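Local coordinates for kelch domain-containing protein (Colletotrichum graminicola M1.001, PDB 5C86) that probably oxidises alcohols to aldehydes with copper, as a divergent fungal member of the AA5 family of galactose and glyoxal oxidases, at residues 215-220 against 268-273; 225-230 against 289-294; 235-240 against 320-325. One frame throughout, in Å; residues are numbered along the deposited sequence.

Contact 1: 215-220 against 268-273; sequences RGTDED and VQKLAN
Val268 turns toward Gly216, and its first torsion (chi1 -177°) sets the two methyls, CG1 beside its own carbonyl carbon and CG2 beside its backbone N, so that both face the backbone of the turn. CG1 makes the closest approach, 3.6 Å from Gly216 N and 3.9 Å from Arg215 C. CG2 of Val268 lies 3.9 Å from Gly216 N as well, and both methyls thus press on the same side of the Arg215-Gly216 peptide, at its nitrogen end. The contact is van der Waals in kind, with no hydrogen bond between the two segments.

What Val268 leans on is a type II' turn from Arg215 to Asp218, with Gly216 at its second position in the positive-phi conformation that such a turn demands there. Asp218 N donates to Arg215 O across it. A salt bridge braces the same two residues: Arg215 comes side-on, NE at 2.8 Å and NH2 at 3.1 Å from Asp218 OD2, with that oxygen in the guanidinium plane. NE meets the anti lone pair of Asp218 OD2, whereas NH2 comes in from above the carboxylate plane. NH1 also bonds Ala192 O and Ser195 O, and NH2 bonds Pro194 O, which ties the turn to the loop between strands 188-191 and 197-202.

In the sheets around it, the turn follows strand 208-214, the last of its four-stranded sheet, while Val268 lies on strand 267-270, the last of the next. Met198 on strand 197-202 and His255 on strand 254-258 also pack against Val268; the contact lies at the surface, where the edges of two successive sheets meet.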
ATOM      1  N   ARG A 215       4.667 -16.982 -12.107  1.00 16.68           N
ATOM      2  CA  ARG A 215       5.529 -16.467 -11.073  1.00 15.49           C
ATOM      3  C   ARG A 215       6.521 -17.530 -10.622  1.00 16.72           C
ATOM      4  O   ARG A 215       6.416 -18.164  -9.584  1.00 17.80           O
ATOM      5  CB  ARG A 215       4.703 -15.895  -9.889  1.00 14.83           C
ATOM      6  CG  ARG A 215       5.542 -15.137  -8.885  1.00 15.52           C
ATOM      7  CD  ARG A 215       4.756 -14.373  -7.784  1.00 13.90           C
ATOM      8  NE  ARG A 215       3.850 -15.272  -7.094  1.00 14.41           N
ATOM      9  CZ  ARG A 215       2.584 -15.509  -7.442  1.00 12.67           C
ATOM     10  NH1 ARG A 215       1.933 -14.748  -8.267  1.00 13.50           N
ATOM     11  NH2 ARG A 215       1.938 -16.519  -6.868  1.00 13.37           N
ATOM     12  N   GLY A 216       7.501 -17.782 -11.484  1.00 17.04           N
ATOM     13  CA  GLY A 216       8.461 -18.863 -11.198  1.00 18.77           C
ATOM     14  C   GLY A 216       7.806 -20.195 -10.960  1.00 17.57           C
ATOM     15  O   GLY A 216       6.897 -20.539 -11.692  1.00 21.27           O
ATOM     16  N   THR A 217       8.259 -20.919  -9.943  1.00 18.78           N
ATOM     17  CA  THR A 217       7.597 -22.140  -9.541  1.00 21.79           C
ATOM     18  C   THR A 217       6.691 -21.912  -8.339  1.00 19.84           C
ATOM     19  O   THR A 217       6.321 -22.832  -7.663  1.00 21.65           O
ATOM     20  CB  THR A 217       8.626 -23.209  -9.104  1.00 24.27           C
ATOM     21  OG1 THR A 217       9.461 -22.653  -8.053  1.00 24.88           O
ATOM     22  CG2 THR A 217       9.411 -23.596 -10.344  1.00 27.77           C
ATOM     23  N   ASP A 218       6.325 -20.658  -8.058  1.00 19.37           N
ATOM     24  CA  ASP A 218       5.395 -20.406  -6.921  1.00 18.03           C
ATOM     25  C   ASP A 218       4.033 -21.000  -7.175  1.00 16.58           C
ATOM     26  O   ASP A 218       3.583 -21.248  -8.348  1.00 17.96           O
ATOM     27  CB  ASP A 218       5.265 -18.879  -6.710  1.00 17.75           C
ATOM     28  CG  ASP A 218       4.823 -18.479  -5.304  1.00 17.39           C
ATOM     29  OD1 ASP A 218       4.922 -19.315  -4.371  1.00 18.58           O
ATOM     30  OD2 ASP A 218       4.394 -17.270  -5.151  1.00 16.16           O
ATOM     31  N   GLU A 219       3.369 -21.271  -6.074  1.00 17.09           N
ATOM     32  CA  GLU A 219       1.961 -21.666  -6.085  1.00 17.91           C
ATOM     33  C   GLU A 219       1.057 -20.414  -5.979  1.00 15.67           C
ATOM     34  O   GLU A 219       1.506 -19.319  -5.681  1.00 15.90           O
ATOM     35  CB  GLU A 219       1.634 -22.654  -4.943  1.00 21.42           C
ATOM     36  CG  GLU A 219       2.354 -24.019  -4.924  0.70 24.23           C
ATOM     37  CD  GLU A 219       2.304 -24.762  -6.245  0.55 27.03           C
ATOM     38  OE1 GLU A 219       1.305 -24.669  -7.017  0.50 28.66           O
ATOM     39  OE2 GLU A 219       3.299 -25.453  -6.530  0.40 32.99           O
ATOM     40  N   ASP A 220      -0.220 -20.595  -6.177  1.00 14.50           N
ATOM     41  CA  ASP A 220      -1.182 -19.549  -5.907  1.00 14.78           C
ATOM     42  C   ASP A 220      -1.002 -19.073  -4.428  1.00 14.44           C
ATOM     43  O   ASP A 220      -0.714 -19.868  -3.507  1.00 12.93           O
ATOM     44  CB  ASP A 220      -2.571 -20.097  -6.012  1.00 15.73           C
ATOM     45  CG  ASP A 220      -2.989 -20.390  -7.448  1.00 16.76           C
ATOM     46  OD1 ASP A 220      -2.361 -19.942  -8.431  1.00 17.93           O
ATOM     47  OD2 ASP A 220      -4.073 -21.014  -7.598  1.00 18.57           O
ATOM     48  N   VAL A 268      11.485 -13.538 -13.179  1.00 17.46           N
ATOM     49  CA  VAL A 268      11.260 -13.927 -11.779  1.00 17.02           C
ATOM     50  C   VAL A 268      12.474 -14.587 -11.180  1.00 19.83           C
ATOM     51  O   VAL A 268      12.977 -15.591 -11.724  1.00 19.69           O
ATOM     52  CB  VAL A 268      10.035 -14.872 -11.664  1.00 17.73           C
ATOM     53  CG1 VAL A 268       9.710 -15.259 -10.221  1.00 18.89           C
ATOM     54  CG2 VAL A 268       8.825 -14.267 -12.355  1.00 20.15           C
ATOM     55  N   GLN A 269      12.920 -14.065 -10.070  1.00 16.20           N
ATOM     56  CA  GLN A 269      14.020 -14.624  -9.304  1.00 16.04           C
ATOM     57  C   GLN A 269      13.562 -15.123  -7.929  1.00 17.79           C
ATOM     58  O   GLN A 269      13.025 -14.377  -7.143  1.00 16.10           O
ATOM     59  CB  GLN A 269      15.112 -13.533  -9.070  1.00 18.30           C
ATOM     60  CG  GLN A 269      16.337 -14.040  -8.341  1.00 20.41           C
ATOM     61  CD  GLN A 269      16.976 -15.134  -9.169  1.00 26.92           C
ATOM     62  OE1 GLN A 269      17.295 -14.903 -10.357  1.00 31.27           O
ATOM     63  NE2 GLN A 269      17.075 -16.346  -8.604  1.00 27.70           N
ATOM     64  N   LYS A 270      13.709 -16.386  -7.681  1.00 14.79           N
ATOM     65  CA  LYS A 270      13.497 -16.941  -6.342  1.00 16.10           C
ATOM     66  C   LYS A 270      14.568 -16.638  -5.378  1.00 15.42           C
ATOM     67  O   LYS A 270      15.781 -16.746  -5.650  1.00 15.69           O
ATOM     68  CB  LYS A 270      13.274 -18.435  -6.468  1.00 17.02           C
ATOM     69  CG  LYS A 270      12.854 -19.148  -5.179  1.00 18.62           C
ATOM     70  CD  LYS A 270      12.440 -20.586  -5.474  1.00 20.83           C
ATOM     71  CE  LYS A 270      11.983 -21.304  -4.199  1.00 25.96           C
ATOM     72  NZ  LYS A 270      10.788 -20.819  -3.372  1.00 24.80           N
ATOM     73  N   LEU A 271      14.225 -16.231  -4.145  1.00 15.03           N
ATOM     74  CA  LEU A 271      15.132 -15.948  -3.128  1.00 16.25           C
ATOM     75  C   LEU A 271      15.034 -17.098  -2.095  1.00 15.26           C
ATOM     76  O   LEU A 271      14.100 -17.939  -2.167  1.00 15.61           O
ATOM     77  CB  LEU A 271      14.721 -14.676  -2.375  1.00 19.80           C
ATOM     78  CG  LEU A 271      14.478 -13.458  -3.327  1.00 23.81           C
ATOM     79  CD1 LEU A 271      13.481 -12.464  -2.787  1.00 27.14           C
ATOM     80  CD2 LEU A 271      15.862 -12.880  -3.513  1.00 29.26           C
ATOM     81  N   ALA A 272      15.959 -17.118  -1.155  1.00 14.74           N
ATOM     82  CA  ALA A 272      15.863 -17.989  -0.005  1.00 13.59           C
ATOM     83  C   ALA A 272      14.545 -17.634   0.696  1.00 15.02           C
ATOM     84  O   ALA A 272      14.158 -16.441   0.761  1.00 15.83           O
ATOM     85  CB  ALA A 272      17.029 -17.831   0.928  1.00 16.18           C
ATOM     86  N   ASN A 273      13.850 -18.639   1.195  1.00 14.89           N
ATOM     87  CA  ASN A 273      12.622 -18.354   1.920  1.00 13.83           C
ATOM     88  C   ASN A 273      12.873 -17.527   3.136  1.00 13.94           C
ATOM     89  O   ASN A 273      13.936 -17.584   3.785  1.00 15.22           O
ATOM     90  CB  ASN A 273      11.971 -19.656   2.361  1.00 14.49           C
ATOM     91  CG  ASN A 273      11.211 -20.325   1.246  1.00 14.53           C
ATOM     92  OD1 ASN A 273      11.638 -20.389   0.095  1.00 16.32           O
ATOM     93  ND2 ASN A 273       9.975 -20.762   1.566  1.00 15.04           N
TER

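Contact 2: 225-230 against 289-294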
ATOM      1  N   VAL A 225       1.872 -10.830  -0.074  1.00 11.22           N
ATOM      2  CA  VAL A 225       2.112  -9.393  -0.174  1.00 11.54           C
ATOM      3  C   VAL A 225       3.076  -9.103  -1.298  1.00 10.55           C
ATOM      4  O   VAL A 225       3.914  -9.953  -1.685  1.00 12.73           O
ATOM      5  CB  VAL A 225       2.610  -8.819   1.134  1.00 13.61           C
ATOM      6  CG1 VAL A 225       1.540  -8.866   2.192  1.00 15.70           C
ATOM      7  CG2 VAL A 225       3.848  -9.492   1.645  1.00 14.61           C
ATOM      8  N   SER A 226       3.026  -7.908  -1.809  1.00 10.55           N
ATOM      9  CA  SER A 226       3.938  -7.447  -2.872  1.00 11.52           C
ATOM     10  C   SER A 226       4.161  -5.983  -2.790  1.00 10.85           C
ATOM     11  O   SER A 226       3.260  -5.236  -2.325  1.00 11.60           O
ATOM     12  CB  SER A 226       3.444  -7.828  -4.260  1.00 13.31           C
ATOM     13  OG  SER A 226       2.302  -7.107  -4.711  1.00 14.03           O
ATOM     14  N   VAL A 227       5.333  -5.505  -3.217  0.72 10.85           N
ATOM     15  CA  VAL A 227       5.639  -4.096  -3.208  0.72 11.52           C
ATOM     16  C   VAL A 227       6.680  -3.757  -4.244  0.72 11.70           C
ATOM     17  O   VAL A 227       7.689  -4.422  -4.338  0.72 11.50           O
ATOM     18  CB  VAL A 227       6.027  -3.516  -1.839  0.72 12.85           C
ATOM     19  CG1 VAL A 227       7.270  -4.197  -1.360  0.72 13.44           C
ATOM     20  CG2 VAL A 227       6.204  -2.024  -1.905  0.72 14.16           C
ATOM     21  N   MET A 228       6.454  -2.642  -4.952  1.00 11.23           N
ATOM     22  CA  MET A 228       7.368  -2.130  -5.908  1.00 11.42           C
ATOM     23  C   MET A 228       8.383  -1.274  -5.171  1.00 11.51           C
ATOM     24  O   MET A 228       8.159  -0.114  -4.905  1.00 12.04           O
ATOM     25  CB  MET A 228       6.633  -1.322  -6.955  1.00 11.28           C
ATOM     26  CG  MET A 228       7.540  -0.910  -8.107  1.00 12.09           C
ATOM     27  SD  MET A 228       6.695  -0.042  -9.424  1.00 14.85           S
ATOM     28  CE  MET A 228       5.933  -1.440 -10.219  1.00 15.25           C
ATOM     29  N   TYR A 229       9.538  -1.850  -4.898  1.00 11.12           N
ATOM     30  CA  TYR A 229      10.552  -1.216  -4.095  1.00 10.59           C
ATOM     31  C   TYR A 229      11.558  -0.410  -4.926  1.00 11.19           C
ATOM     32  O   TYR A 229      12.328   0.370  -4.366  1.00 12.12           O
ATOM     33  CB  TYR A 229      11.273  -2.235  -3.204  1.00 11.63           C
ATOM     34  CG  TYR A 229      12.129  -3.214  -3.949  1.00 11.00           C
ATOM     35  CD1 TYR A 229      13.382  -2.899  -4.303  1.00 11.74           C
ATOM     36  CD2 TYR A 229      11.617  -4.428  -4.324  1.00 11.37           C
ATOM     37  CE1 TYR A 229      14.156  -3.829  -5.016  1.00 11.84           C
ATOM     38  CE2 TYR A 229      12.330  -5.365  -5.042  1.00 12.73           C
ATOM     39  CZ  TYR A 229      13.595  -5.012  -5.386  1.00 12.27           C
ATOM     40  OH  TYR A 229      14.348  -5.958  -6.035  1.00 15.30           O
ATOM     41  N   ASP A 230      11.641  -0.618  -6.254  1.00 12.03           N
ATOM     42  CA  ASP A 230      12.471   0.244  -7.083  1.00 11.83           C
ATOM     43  C   ASP A 230      11.755   0.363  -8.395  1.00 12.04           C
ATOM     44  O   ASP A 230      11.927  -0.510  -9.286  1.00 13.62           O
ATOM     45  CB  ASP A 230      13.886  -0.287  -7.238  1.00 13.66           C
ATOM     46  CG  ASP A 230      14.750   0.622  -8.124  1.00 15.66           C
ATOM     47  OD1 ASP A 230      14.188   1.509  -8.839  1.00 16.25           O
ATOM     48  OD2 ASP A 230      15.992   0.485  -8.040  1.00 20.05           O
ATOM     49  N   GLY A 289      14.955   1.516   0.632  1.00 13.82           N
ATOM     50  CA  GLY A 289      14.725   0.389  -0.280  1.00 12.07           C
ATOM     51  C   GLY A 289      14.552  -0.933   0.364  1.00 13.21           C
ATOM     52  O   GLY A 289      14.172  -1.877  -0.287  1.00 15.08           O
ATOM     53  N   LYS A 290      14.659  -0.950   1.692  1.00 11.33           N
ATOM     54  CA  LYS A 290      14.352  -2.182   2.386  1.00 12.79           C
ATOM     55  C   LYS A 290      12.852  -2.345   2.557  1.00 11.51           C
ATOM     56  O   LYS A 290      12.070  -1.389   2.352  1.00 11.69           O
ATOM     57  CB  LYS A 290      15.086  -2.308   3.742  1.00 13.37           C
ATOM     58  CG  LYS A 290      16.613  -2.357   3.575  1.00 15.41           C
ATOM     59  CD  LYS A 290      17.272  -2.666   4.991  1.00 20.40           C
ATOM     60  CE  LYS A 290      18.768  -2.378   5.078  1.00 26.94           C
ATOM     61  NZ  LYS A 290      18.928  -0.920   5.398  1.00 31.99           N
ATOM     62  N   ILE A 291      12.455  -3.563   2.897  1.00 10.24           N
ATOM     63  CA  ILE A 291      11.030  -3.904   3.017  1.00 10.27           C
ATOM     64  C   ILE A 291      10.750  -4.586   4.352  1.00 10.70           C
ATOM     65  O   ILE A 291      11.463  -5.482   4.749  1.00 12.77           O
ATOM     66  CB  ILE A 291      10.563  -4.798   1.902  1.00 10.38           C
ATOM     67  CG1 ILE A 291      10.824  -4.111   0.543  1.00 12.25           C
ATOM     68  CG2 ILE A 291       9.099  -5.169   2.025  1.00 10.50           C
ATOM     69  CD1 ILE A 291      10.727  -5.021  -0.663  1.00 12.75           C
ATOM     70  N   TRP A 292       9.767  -4.115   5.079  1.00 10.92           N
ATOM     71  CA  TRP A 292       9.413  -4.768   6.383  1.00 10.59           C
ATOM     72  C   TRP A 292       8.155  -5.584   6.179  1.00 11.28           C
ATOM     73  O   TRP A 292       7.186  -5.055   5.590  1.00 11.18           O
ATOM     74  CB  TRP A 292       9.170  -3.704   7.345  1.00 11.61           C
ATOM     75  CG  TRP A 292       9.032  -4.130   8.793  1.00 11.13           C
ATOM     76  CD1 TRP A 292       9.948  -4.774   9.507  1.00 12.69           C
ATOM     77  CD2 TRP A 292       7.954  -3.791   9.661  1.00 10.82           C
ATOM     78  NE1 TRP A 292       9.534  -4.856  10.833  1.00 11.46           N
ATOM     79  CE2 TRP A 292       8.318  -4.274  10.939  1.00 11.68           C
ATOM     80  CE3 TRP A 292       6.757  -3.113   9.513  1.00 11.77           C
ATOM     81  CZ2 TRP A 292       7.519  -4.039  12.048  1.00 12.63           C
ATOM     82  CZ3 TRP A 292       5.981  -2.862  10.659  1.00 11.79           C
ATOM     83  CH2 TRP A 292       6.404  -3.332  11.882  1.00 12.71           C
ATOM     84  N   VAL A 293       8.193  -6.821   6.632  1.00 11.02           N
ATOM     85  CA  VAL A 293       7.098  -7.779   6.502  1.00 10.74           C
ATOM     86  C   VAL A 293       6.622  -8.073   7.894  1.00 11.25           C
ATOM     87  O   VAL A 293       7.393  -8.659   8.667  1.00 11.23           O
ATOM     88  CB  VAL A 293       7.483  -9.047   5.751  1.00 11.81           C
ATOM     89  CG1 VAL A 293       6.266  -9.865   5.521  1.00 13.10           C
ATOM     90  CG2 VAL A 293       8.118  -8.670   4.382  1.00 13.35           C
ATOM     91  N   VAL A 294       5.383  -7.699   8.193  1.00 10.64           N
ATOM     92  CA  VAL A 294       4.897  -7.784   9.573  1.00 11.12           C
ATOM     93  C   VAL A 294       3.571  -8.569   9.654  1.00 11.06           C
ATOM     94  O   VAL A 294       2.669  -8.434   8.804  1.00 11.16           O
ATOM     95  CB  VAL A 294       4.667  -6.386  10.170  1.00 11.07           C
ATOM     96  CG1 VAL A 294       3.850  -5.456   9.310  1.00 11.12           C
ATOM     97  CG2 VAL A 294       4.137  -6.433  11.620  1.00 12.96           C
TER
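Apolar packing comes first, and it centres on Ile291, whose CD1 reaches between Val227 and Tyr229. In the Val227 conformer described here, one of two modelled, CG1 is 3.6 Å from Ile291 CD1 and 4.0 Å from Ile291 CG2. These two side chains slide past each other in opposite directions. Tyr229 instead crosses Ile291 at about a right angle: its CB and its CD2 each stand 3.8 Å from Ile291 CD1, the methyl lying against the root of the ring. In Tyr229 a chi1 of 68° puts CG between the backbone N and the carbonyl carbon, which places the CD2 side of the ring beside that methyl.

Polar atoms contribute little across the gap. Gly289 O is 4.1 Å from Tyr229 CB, a plain touch. Within their own sheets, Val225 and Val227 pair with Tyr239 and Phe237, and Ile291 with Phe315. Beyond Met228 the strand turns a corner, and Tyr229 and Asp230 both face Lys235 in a classic beta bulge. There Tyr229 O accepts a hydrogen bond from Arg431 NH1.

Ala283 and Val285 on strand 282-285 line the same interface. Chemically, then, the contact between these two segments is buried hydrocarbon, held by shape and by the exclusion of water, with no hydrogen bond between them.

Contact 3: 235-240 against 320-325; sequences KIFTYG and GSFTPT
Phe322 points the end of its ring into the angle between Phe237 and Tyr239, two residues apart on one strand and reaching out from the same side of it. Its chi1 of -69° places CG beside its backbone N, while chi1 of 165° in Phe237 carries that ring outward beside its carbonyl carbon; Phe237 and Phe322 approach from opposite directions.

The two meetings differ. CZ of Phe322 arrives at the edge of the Phe237 ring, nearly in its plane, 3.9 Å from Phe237 CZ. The Tyr239 and Phe322 rings lie aslant, their centroids 5.4 Å apart and planes at 57°. Here Phe322 CZ is 3.6 Å from Tyr239 CE1 and 3.7 Å from Tyr239 CD1, so the CD1-CE1 bond of the tyrosine takes the contact. The neighbouring atom CE1 of Phe322 is shared, 3.9 Å from both Phe237 CZ and Tyr239 CE1.

Other groups set these rings in place. Phe315 stacks on Phe237 and also meets Phe322, making an aromatic cluster of four. The phenol of Tyr239 is tied down at its far end by a hydrogen bond between OH and Tyr276 O. On the other strand, Gly320 and Ser321 both face Asp316 in a G1 beta bulge, which shapes the hairpin leading into Phe322.

Strand 235-239 is second in its four-stranded antiparallel sheet and strand 321-324 is last in the following one. Aromatic side chains filling the wedge between two successive sheets in this way fit the blade-on-blade packing of a Kelch beta-propeller, the fold of the galactose oxidase family.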
ATOM      1  N   LYS A 235      11.268  -3.237 -10.249  1.00 12.80           N
ATOM      2  CA  LYS A 235      11.457  -4.315  -9.323  1.00 12.72           C
ATOM      3  C   LYS A 235      10.327  -4.424  -8.287  1.00 13.09           C
ATOM      4  O   LYS A 235       9.980  -3.417  -7.610  1.00 11.72           O
ATOM      5  CB  LYS A 235      12.725  -4.161  -8.540  1.00 14.52           C
ATOM      6  CG  LYS A 235      13.993  -4.065  -9.367  1.00 17.00           C
ATOM      7  CD  LYS A 235      14.441  -5.400  -9.805  1.00 18.74           C
ATOM      8  CE  LYS A 235      15.812  -5.337 -10.472  1.00 21.21           C
ATOM      9  NZ  LYS A 235      16.119  -6.684 -10.967  1.00 21.50           N
ATOM     10  N   ILE A 236       9.736  -5.605  -8.221  1.00 11.47           N
ATOM     11  CA  ILE A 236       8.651  -5.926  -7.268  1.00 10.67           C
ATOM     12  C   ILE A 236       9.045  -7.106  -6.389  1.00 11.89           C
ATOM     13  O   ILE A 236       9.447  -8.149  -6.921  1.00 12.34           O
ATOM     14  CB  ILE A 236       7.358  -6.178  -7.987  1.00 12.20           C
ATOM     15  CG1 ILE A 236       7.016  -5.016  -8.920  1.00 12.09           C
ATOM     16  CG2 ILE A 236       6.231  -6.500  -7.008  1.00 13.36           C
ATOM     17  CD1 ILE A 236       5.881  -5.327  -9.812  1.00 14.61           C
ATOM     18  N   PHE A 237       8.908  -6.984  -5.077  1.00 11.23           N
ATOM     19  CA  PHE A 237       9.160  -8.078  -4.164  1.00 10.95           C
ATOM     20  C   PHE A 237       7.831  -8.716  -3.856  1.00 11.03           C
ATOM     21  O   PHE A 237       6.803  -8.001  -3.684  1.00 11.46           O
ATOM     22  CB  PHE A 237       9.702  -7.498  -2.861  1.00 10.96           C
ATOM     23  CG  PHE A 237       9.685  -8.419  -1.680  1.00 11.47           C
ATOM     24  CD1 PHE A 237      10.626  -9.441  -1.551  1.00 12.84           C
ATOM     25  CD2 PHE A 237       8.815  -8.198  -0.654  1.00 12.64           C
ATOM     26  CE1 PHE A 237      10.664 -10.250  -0.473  1.00 14.29           C
ATOM     27  CE2 PHE A 237       8.849  -9.029   0.475  1.00 12.65           C
ATOM     28  CZ  PHE A 237       9.810 -10.014   0.602  1.00 12.51           C
ATOM     29  N   THR A 238       7.805 -10.041  -3.780  1.00 10.71           N
ATOM     30  CA  THR A 238       6.576 -10.798  -3.420  1.00 10.95           C
ATOM     31  C   THR A 238       6.841 -11.750  -2.354  1.00 10.60           C
ATOM     32  O   THR A 238       7.966 -12.281  -2.266  1.00 11.44           O
ATOM     33  CB  THR A 238       5.969 -11.558  -4.602  1.00 12.30           C
ATOM     34  OG1 THR A 238       6.804 -12.710  -4.949  1.00 13.97           O
ATOM     35  CG2 THR A 238       5.749 -10.628  -5.815  1.00 12.94           C
ATOM     36  N   TYR A 239       5.873 -12.029  -1.443  1.00 10.78           N
ATOM     37  CA  TYR A 239       6.130 -12.891  -0.294  1.00 10.38           C
ATOM     38  C   TYR A 239       4.863 -13.612   0.124  1.00 10.50           C
ATOM     39  O   TYR A 239       3.846 -12.980   0.344  1.00 11.69           O
ATOM     40  CB  TYR A 239       6.635 -12.099   0.940  1.00 11.22           C
ATOM     41  CG  TYR A 239       7.132 -12.986   2.060  1.00 11.68           C
ATOM     42  CD1 TYR A 239       8.396 -13.523   1.957  1.00 12.90           C
ATOM     43  CD2 TYR A 239       6.362 -13.335   3.125  1.00 12.79           C
ATOM     44  CE1 TYR A 239       8.905 -14.367   2.902  1.00 13.02           C
ATOM     45  CE2 TYR A 239       6.843 -14.189   4.096  1.00 12.85           C
ATOM     46  CZ  TYR A 239       8.148 -14.656   3.978  1.00 14.12           C
ATOM     47  OH  TYR A 239       8.700 -15.502   4.949  1.00 14.32           O
ATOM     48  N   GLY A 240       5.005 -14.891   0.417  1.00 10.26           N
ATOM     49  CA  GLY A 240       4.003 -15.621   1.189  1.00 10.70           C
ATOM     50  C   GLY A 240       2.677 -15.851   0.519  1.00 12.20           C
ATOM     51  O   GLY A 240       2.554 -15.875  -0.701  1.00 13.21           O
ATOM     52  N   GLY A 320      19.060  -9.811  -0.853  1.00 15.10           N
ATOM     53  CA  GLY A 320      18.103 -10.926  -0.882  1.00 15.87           C
ATOM     54  C   GLY A 320      17.865 -11.567   0.455  1.00 16.37           C
ATOM     55  O   GLY A 320      17.440 -12.727   0.437  1.00 19.14           O
ATOM     56  N   SER A 321      18.188 -10.873   1.541  1.00 16.34           N
ATOM     57  CA  SER A 321      18.296 -11.421   2.881  1.00 19.31           C
ATOM     58  C   SER A 321      17.251 -10.883   3.867  1.00 16.42           C
ATOM     59  O   SER A 321      16.934  -9.718   3.811  1.00 15.25           O
ATOM     60  CB  SER A 321      19.689 -11.142   3.392  1.00 26.27           C
ATOM     61  OG  SER A 321      19.838 -11.792   4.611  1.00 35.41           O
ATOM     62  N   PHE A 322      16.736 -11.760   4.717  1.00 13.68           N
ATOM     63  CA  PHE A 322      15.782 -11.451   5.765  1.00 13.60           C
ATOM     64  C   PHE A 322      16.426 -11.466   7.113  1.00 15.07           C
ATOM     65  O   PHE A 322      17.196 -12.416   7.359  1.00 17.31           O
ATOM     66  CB  PHE A 322      14.681 -12.494   5.838  1.00 12.91           C
ATOM     67  CG  PHE A 322      13.735 -12.507   4.660  1.00 14.23           C
ATOM     68  CD1 PHE A 322      12.592 -11.715   4.655  1.00 13.52           C
ATOM     69  CD2 PHE A 322      14.001 -13.286   3.545  1.00 13.78           C
ATOM     70  CE1 PHE A 322      11.704 -11.764   3.589  1.00 13.81           C
ATOM     71  CE2 PHE A 322      13.105 -13.306   2.492  1.00 15.10           C
ATOM     72  CZ  PHE A 322      11.963 -12.577   2.526  1.00 13.28           C
ATOM     73  N   THR A 323      16.096 -10.535   8.034  1.00 15.12           N
ATOM     74  CA  THR A 323      16.493 -10.583   9.418  1.00 17.59           C
ATOM     75  C   THR A 323      15.318 -10.272  10.267  1.00 16.23           C
ATOM     76  O   THR A 323      14.472  -9.464   9.916  1.00 16.11           O
ATOM     77  CB  THR A 323      17.628  -9.612   9.753  1.00 21.95           C
ATOM     78  OG1 THR A 323      17.279  -8.348   9.282  1.00 22.89           O
ATOM     79  CG2 THR A 323      18.856 -10.013   9.066  1.00 24.98           C
ATOM     80  N   PRO A 324      15.201 -10.898  11.452  1.00 14.73           N
ATOM     81  CA  PRO A 324      14.097 -10.607  12.338  1.00 15.76           C
ATOM     82  C   PRO A 324      14.154  -9.282  13.060  1.00 14.98           C
ATOM     83  O   PRO A 324      15.280  -8.758  13.371  1.00 16.32           O
ATOM     84  CB  PRO A 324      14.168 -11.771  13.352  1.00 17.04           C
ATOM     85  CG  PRO A 324      15.600 -12.114  13.414  1.00 19.40           C
ATOM     86  CD  PRO A 324      16.124 -11.951  11.968  1.00 16.54           C
ATOM     87  N   THR A 325      13.044  -8.662  13.313  1.00 14.11           N
ATOM     88  CA  THR A 325      13.030  -7.454  14.057  1.00 14.36           C
ATOM     89  C   THR A 325      12.286  -7.672  15.400  1.00 16.44           C
ATOM     90  O   THR A 325      11.863  -8.810  15.680  1.00 17.99           O
ATOM     91  CB  THR A 325      12.467  -6.290  13.272  1.00 14.39           C
ATOM     92  OG1 THR A 325      11.064  -6.502  13.001  1.00 14.53           O
ATOM     93  CG2 THR A 325      13.230  -6.154  11.965  1.00 16.10           C
TER

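From the N terminus the chain passes 215-220, 225-230 and 235-240 before any contact closes. Their partners then follow in the same order: 268-273 closes a loop of 47 intervening residues in contact 1, 289-294 one of 58 in contact 2, and 320-325 one of 79 in contact 3. All three loops therefore cross, and none nests within another. The four-stranded sheet 225-270 takes part each time: contact 1 joins its last strand to the turn that follows the last strand of the preceding sheet, while contacts 2 and 3 join its first two strands to the sheet after it. Contacts 2 and 3 adjoin through paired strands; Leu271 and Ala272 bring contact 1 against contact 3.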